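Local coordinates for hypothetical protein CC0527 (Caulobacter vibrioides, PDB 2O0Q) that is of unknown function but belongs to the DUF952 family, grouped in the ADP-ribosyl clan, at residues A[4-9]-A[20-25]; A[64-69]-A[86-91]. One frame throughout, in Å; residues are numbered along the deposited sequence.

How the contacts relate
Contact 1 closes first along the chain: strand 3-9 meets residues 20-25, with only helix 10-19 between them. Contact 2 follows, joining the loop at 64-69 to residues 86-91, with the antiparallel pair 70-74 and 80-84 between them in sequence. Their centres lie about 11 Å apart, contact 1 deep in the molecule and contact 2 nearer its surface. A two-stranded antiparallel sheet ties them together, since strand 21-22 of contact 1 pairs with strand 88-89 of contact 2 and F22 N sits 2.7 Å from L88 O. Between them the contacts tie this small sheet to the six-stranded one, at strand 3-9 and at the loop between strands 56-62 and 70-74.

Contact 1. Residues A[4-9]-A[20-25]; sequences IYKILS and GRFEGS
F22 reaches from the short strand 21-22 onto K6 and L8 of strand 3-9, an inner strand of the six-stranded antiparallel sheet, once helix 10-19 has brought the chain back over that sheet. G20 leaves this helix with positive phi and passes the chain to R21, whose guanidinium holds E23 in a salt bridge on the outer side. F22 then turns inward: chi1 of 176° sets CG anti to the backbone N and carries the ring toward strand 3-9. L8 CD1 lies over one ring face in a CH-pi contact, 3.7 Å from the centroid of the F22 ring and 23° off its normal, displaced toward the rim at CE1. K6 arrives at the ring edge instead, bringing CE to 3.7 Å from F22 CE2, and its chain crosses the phenylalanine at roughly a right angle. G24 N sits over the centre of the opposite face, so the ring is sandwiched between a methyl and the backbone of its own segment. At S25, the N-cap of helix 26-31, the contact becomes polar. D28 OD2, which also accepts from S25 N, holds K6 NZ in a salt bridge; H35 O and one water also bind this buried ammonium. That water accepts from K6 NZ at 3.1 Å and lies 2.6 Å from S25 OG, bridging the two side chains.

Contact 2. Residues A[64-69]-A[86-91]; sequences EPLGED and RPLLVS
The carbonyl oxygen of L66 takes a nearly straight hydrogen bond from R86 NH2, 3.0 Å long with an N-H...O angle of 172°. The donor lies in the carbonyl plane, on a lone pair of the oxygen, and the oxygen in turn is almost exactly in the guanidinium plane, so donor and acceptor planes are both aligned with the bond. The same nitrogen forms a salt bridge with E92, just beyond the segment, while R86 NH1 makes a weak bond to P87 O, the next residue along. The bond to L66 O and the salt bridge with E92 help hold the group in place. R86 gets there with an extended run from CG to NE, after a first torsion of 67° that places CG between the backbone N and the carbonyl carbon.

D69 comes against the aliphatic part of this arm at about a right angle. Its OD2 approaches R86 CD to 3.2 Å, but the salt bridge from D69 OD2 to R86 NE is long at 3.7 Å. The carboxylate plane is turned 77° from the guanidinium, so the two groups do not form a paired, two-pronged bridge, and D69 mainly packs on the arm's CD and CG. On the apolar side, L66 CD2 packs 3.4 Å from R86 NH2 and touches L88 CD1 at 4.3 Å; both leucines also rest on V61 of strand 56-62, where the contact passes into the buried core.

Altogether, one arginine spans the ends of the 70-74/80-84 pair: D69 and Y85, joined through their backbones, close the pair, and R86 joins the loop entering the hairpin to the segment leaving it. This is the base of a beta hairpin, where an arginine just after the second strand binds a carbonyl of the loop leading into the first.

Contact 1. Residues A[4-9]-A[20-25]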
loop_
_atom_site.group_PDB
_atom_site.type_symbol
_atom_site.label_atom_id
_atom_site.label_comp_id
_atom_site.label_asym_id
_atom_site.label_seq_id
_atom_site.Cartn_x
_atom_site.Cartn_y
_atom_site.Cartn_z
ATOM N N ILE A 4 4.778 -5.483 -3.863
ATOM C CA ILE A 4 4.763 -4.602 -2.711
ATOM C C ILE A 4 3.310 -4.164 -2.602
ATOM O O ILE A 4 2.548 -4.273 -3.573
ATOM C CB ILE A 4 5.723 -3.400 -2.857
ATOM C CG1 ILE A 4 5.511 -2.688 -4.193
ATOM C CG2 ILE A 4 7.161 -3.893 -2.711
ATOM C CD1 ILE A 4 6.355 -1.433 -4.337
ATOM N N TYR A 5 2.918 -3.690 -1.430
ATOM C CA TYR A 5 1.528 -3.335 -1.215
ATOM C C TYR A 5 1.246 -1.961 -0.655
ATOM O O TYR A 5 2.011 -1.417 0.142
ATOM C CB TYR A 5 0.884 -4.358 -0.282
ATOM C CG TYR A 5 1.008 -5.789 -0.752
ATOM C CD1 TYR A 5 2.194 -6.507 -0.583
ATOM C CD2 TYR A 5 -0.056 -6.415 -1.394
ATOM C CE1 TYR A 5 2.315 -7.820 -1.045
ATOM C CE2 TYR A 5 0.048 -7.718 -1.859
ATOM C CZ TYR A 5 1.232 -8.416 -1.685
ATOM O OH TYR A 5 1.320 -9.707 -2.158
ATOM N N LYS A 6 0.105 -1.426 -1.073
ATOM C CA LYS A 6 -0.356 -0.138 -0.611
ATOM C C LYS A 6 -1.754 -0.371 -0.068
ATOM O O LYS A 6 -2.565 -1.078 -0.680
ATOM C CB LYS A 6 -0.424 0.874 -1.765
ATOM C CG LYS A 6 -0.882 2.272 -1.329
ATOM C CD LYS A 6 0.163 2.952 -0.444
ATOM C CE LYS A 6 -0.428 4.112 0.355
ATOM N NZ LYS A 6 0.602 4.770 1.232
ATOM N N ILE A 7 -2.026 0.202 1.095
ATOM C CA ILE A 7 -3.341 0.107 1.708
ATOM C C ILE A 7 -3.898 1.526 1.677
ATOM O O ILE A 7 -3.219 2.466 2.092
ATOM C CB ILE A 7 -3.245 -0.377 3.174
ATOM C CG1 ILE A 7 -2.670 -1.796 3.203
ATOM C CG2 ILE A 7 -4.625 -0.332 3.836
ATOM C CD1 ILE A 7 -2.384 -2.335 4.600
ATOM N N LEU A 8 -5.114 1.688 1.157
ATOM C CA LEU A 8 -5.735 3.008 1.096
ATOM C C LEU A 8 -7.251 2.887 1.092
ATOM O O LEU A 8 -7.804 1.811 0.845
ATOM C CB LEU A 8 -5.269 3.783 -0.150
ATOM C CG LEU A 8 -5.928 3.537 -1.516
ATOM C CD1 LEU A 8 -5.379 4.539 -2.514
ATOM C CD2 LEU A 8 -5.668 2.137 -2.003
ATOM N N SER A 9 -7.926 3.993 1.373
ATOM C CA SER A 9 -9.383 3.998 1.408
ATOM C C SER A 9 -9.960 3.861 0.004
ATOM O O SER A 9 -9.299 4.180 -0.987
ATOM C CB SER A 9 -9.892 5.300 2.035
ATOM O OG SER A 9 -9.685 6.405 1.168
ATOM N N GLY A 20 -5.875 8.881 -13.075
ATOM C CA GLY A 20 -4.926 8.067 -13.816
ATOM C C GLY A 20 -3.741 7.626 -12.970
ATOM O O GLY A 20 -2.932 6.796 -13.393
ATOM N N ARG A 21 -3.630 8.188 -11.770
ATOM C CA ARG A 21 -2.535 7.828 -10.877
ATOM C C ARG A 21 -2.828 8.191 -9.425
ATOM O O ARG A 21 -3.631 9.084 -9.144
ATOM C CB ARG A 21 -1.225 8.494 -11.334
ATOM C CG ARG A 21 -1.073 9.997 -11.039
ATOM C CD ARG A 21 -2.021 10.874 -11.849
ATOM N NE ARG A 21 -1.711 12.297 -11.693
ATOM C CZ ARG A 21 -0.719 12.931 -12.316
ATOM N NH1 ARG A 21 0.075 12.279 -13.158
ATOM N NH2 ARG A 21 -0.510 14.222 -12.093
ATOM N N PHE A 22 -2.181 7.478 -8.508
ATOM C CA PHE A 22 -2.344 7.719 -7.081
ATOM C C PHE A 22 -1.165 8.576 -6.643
ATOM O O PHE A 22 -0.012 8.156 -6.749
ATOM C CB PHE A 22 -2.353 6.389 -6.318
ATOM C CG PHE A 22 -2.413 6.540 -4.821
ATOM C CD1 PHE A 22 -3.435 7.264 -4.223
ATOM C CD2 PHE A 22 -1.446 5.944 -4.008
ATOM C CE1 PHE A 22 -3.496 7.393 -2.835
ATOM C CE2 PHE A 22 -1.497 6.069 -2.626
ATOM C CZ PHE A 22 -2.522 6.793 -2.038
ATOM N N GLU A 23 -1.447 9.781 -6.164
ATOM C CA GLU A 23 -0.382 10.682 -5.750
ATOM C C GLU A 23 0.033 10.494 -4.304
ATOM O O GLU A 23 1.028 11.065 -3.860
ATOM C CB GLU A 23 -0.798 12.129 -6.003
ATOM C CG GLU A 23 -1.222 12.362 -7.444
ATOM C CD GLU A 23 -1.428 13.821 -7.767
ATOM O OE1 GLU A 23 -2.181 14.493 -7.028
ATOM O OE2 GLU A 23 -0.842 14.293 -8.765
ATOM N N GLY A 24 -0.727 9.695 -3.565
ATOM C CA GLY A 24 -0.372 9.440 -2.180
ATOM C C GLY A 24 -1.398 9.849 -1.143
ATOM O O GLY A 24 -2.249 10.706 -1.389
ATOM N N SER A 25 -1.311 9.213 0.023
ATOM C CA SER A 25 -2.193 9.505 1.144
ATOM C C SER A 25 -1.680 10.782 1.804
ATOM O O SER A 25 -0.645 11.324 1.403
ATOM C CB SER A 25 -2.138 8.371 2.166
ATOM O OG SER A 25 -0.864 8.349 2.795
HETATM O O HOH W 1 -0.734 5.920 3.750
#

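Contact 2. Residues A[64-69]-A[86-91]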
loop_
_atom_site.group_PDB
_atom_site.type_symbol
_atom_site.label_atom_id
_atom_site.label_comp_id
_atom_site.label_asym_id
_atom_site.label_seq_id
_atom_site.Cartn_x
_atom_site.Cartn_y
_atom_site.Cartn_z
ATOM N N GLU A 64 9.827 -4.497 -9.279
ATOM C CA GLU A 64 10.866 -4.391 -10.302
ATOM C C GLU A 64 10.582 -3.397 -11.432
ATOM O O GLU A 64 11.412 -2.538 -11.730
ATOM C CB GLU A 64 11.167 -5.771 -10.879
ATOM N N PRO A 65 9.412 -3.496 -12.079
ATOM C CA PRO A 65 9.124 -2.555 -13.165
ATOM C C PRO A 65 8.930 -1.093 -12.758
ATOM O O PRO A 65 8.786 -0.224 -13.618
ATOM C CB PRO A 65 7.879 -3.153 -13.818
ATOM C CG PRO A 65 7.202 -3.845 -12.686
ATOM C CD PRO A 65 8.349 -4.512 -11.970
ATOM N N LEU A 66 8.939 -0.813 -11.457
ATOM C CA LEU A 66 8.755 0.561 -10.999
ATOM C C LEU A 66 9.922 1.466 -11.354
ATOM O O LEU A 66 9.740 2.663 -11.573
ATOM C CB LEU A 66 8.505 0.597 -9.490
ATOM C CG LEU A 66 7.100 0.139 -9.099
ATOM C CD1 LEU A 66 6.910 0.255 -7.592
ATOM C CD2 LEU A 66 6.078 0.997 -9.831
ATOM N N GLY A 67 11.123 0.903 -11.409
ATOM C CA GLY A 67 12.275 1.709 -11.758
ATOM C C GLY A 67 13.048 2.284 -10.587
ATOM O O GLY A 67 12.873 1.872 -9.438
ATOM N N GLU A 68 13.899 3.260 -10.887
ATOM C CA GLU A 68 14.745 3.897 -9.885
ATOM C C GLU A 68 14.020 4.725 -8.833
ATOM O O GLU A 68 14.570 4.966 -7.758
ATOM C CB GLU A 68 15.797 4.775 -10.572
ATOM C CG GLU A 68 15.221 5.900 -11.420
ATOM C CD GLU A 68 16.299 6.810 -11.985
ATOM O OE1 GLU A 68 17.233 6.294 -12.638
ATOM O OE2 GLU A 68 16.212 8.041 -11.779
ATOM N N ASP A 69 12.804 5.171 -9.127
ATOM C CA ASP A 69 12.074 5.977 -8.156
ATOM C C ASP A 69 11.603 5.168 -6.952
ATOM O O ASP A 69 11.096 5.730 -5.980
ATOM C CB ASP A 69 10.890 6.691 -8.813
ATOM C CG ASP A 69 11.328 7.858 -9.687
ATOM O OD1 ASP A 69 12.183 8.647 -9.234
ATOM O OD2 ASP A 69 10.814 7.991 -10.818
ATOM N N ARG A 86 7.393 9.044 -6.378
ATOM C CA ARG A 86 6.628 9.526 -7.523
ATOM C C ARG A 86 5.241 8.913 -7.412
ATOM O O ARG A 86 5.058 7.905 -6.733
ATOM C CB ARG A 86 7.270 9.090 -8.845
ATOM C CG ARG A 86 7.246 7.587 -9.126
ATOM C CD ARG A 86 7.706 7.322 -10.564
ATOM N NE ARG A 86 7.817 5.906 -10.911
ATOM C CZ ARG A 86 6.790 5.077 -11.090
ATOM N NH1 ARG A 86 5.540 5.503 -10.955
ATOM N NH2 ARG A 86 7.021 3.811 -11.419
ATOM N N PRO A 87 4.241 9.516 -8.065
ATOM C CA PRO A 87 2.902 8.929 -7.969
ATOM C C PRO A 87 2.856 7.523 -8.566
ATOM O O PRO A 87 3.631 7.192 -9.467
ATOM C CB PRO A 87 2.023 9.932 -8.722
ATOM C CG PRO A 87 2.989 10.630 -9.645
ATOM C CD PRO A 87 4.213 10.790 -8.800
ATOM N N LEU A 88 1.963 6.689 -8.040
ATOM C CA LEU A 88 1.814 5.327 -8.536
ATOM C C LEU A 88 0.773 5.313 -9.643
ATOM O O LEU A 88 -0.374 5.705 -9.437
ATOM C CB LEU A 88 1.377 4.391 -7.411
ATOM C CG LEU A 88 1.049 2.941 -7.757
ATOM C CD1 LEU A 88 2.321 2.212 -8.160
ATOM C CD2 LEU A 88 0.409 2.273 -6.553
ATOM N N LEU A 89 1.179 4.870 -10.825
ATOM C CA LEU A 89 0.271 4.803 -11.958
ATOM C C LEU A 89 -0.809 3.765 -11.700
ATOM O O LEU A 89 -0.547 2.718 -11.107
ATOM C CB LEU A 89 1.045 4.434 -13.223
ATOM C CG LEU A 89 1.404 5.523 -14.237
ATOM C CD1 LEU A 89 1.734 6.838 -13.556
ATOM C CD2 LEU A 89 2.563 5.026 -15.084
ATOM N N VAL A 90 -2.031 4.057 -12.136
ATOM C CA VAL A 90 -3.123 3.109 -11.955
ATOM C C VAL A 90 -2.772 1.835 -12.715
ATOM O O VAL A 90 -3.096 0.730 -12.278
ATOM C CB VAL A 90 -4.463 3.684 -12.479
ATOM C CG1 VAL A 90 -5.526 2.600 -12.521
ATOM C CG2 VAL A 90 -4.919 4.816 -11.574
ATOM N N SER A 91 -2.083 2.001 -13.843
ATOM C CA SER A 91 -1.675 0.875 -14.683
ATOM C C SER A 91 -0.575 0.023 -14.053
ATOM O O SER A 91 -0.301 -1.087 -14.513
ATOM C CB SER A 91 -1.192 1.377 -16.048
ATOM O OG SER A 91 -0.040 2.195 -15.921
#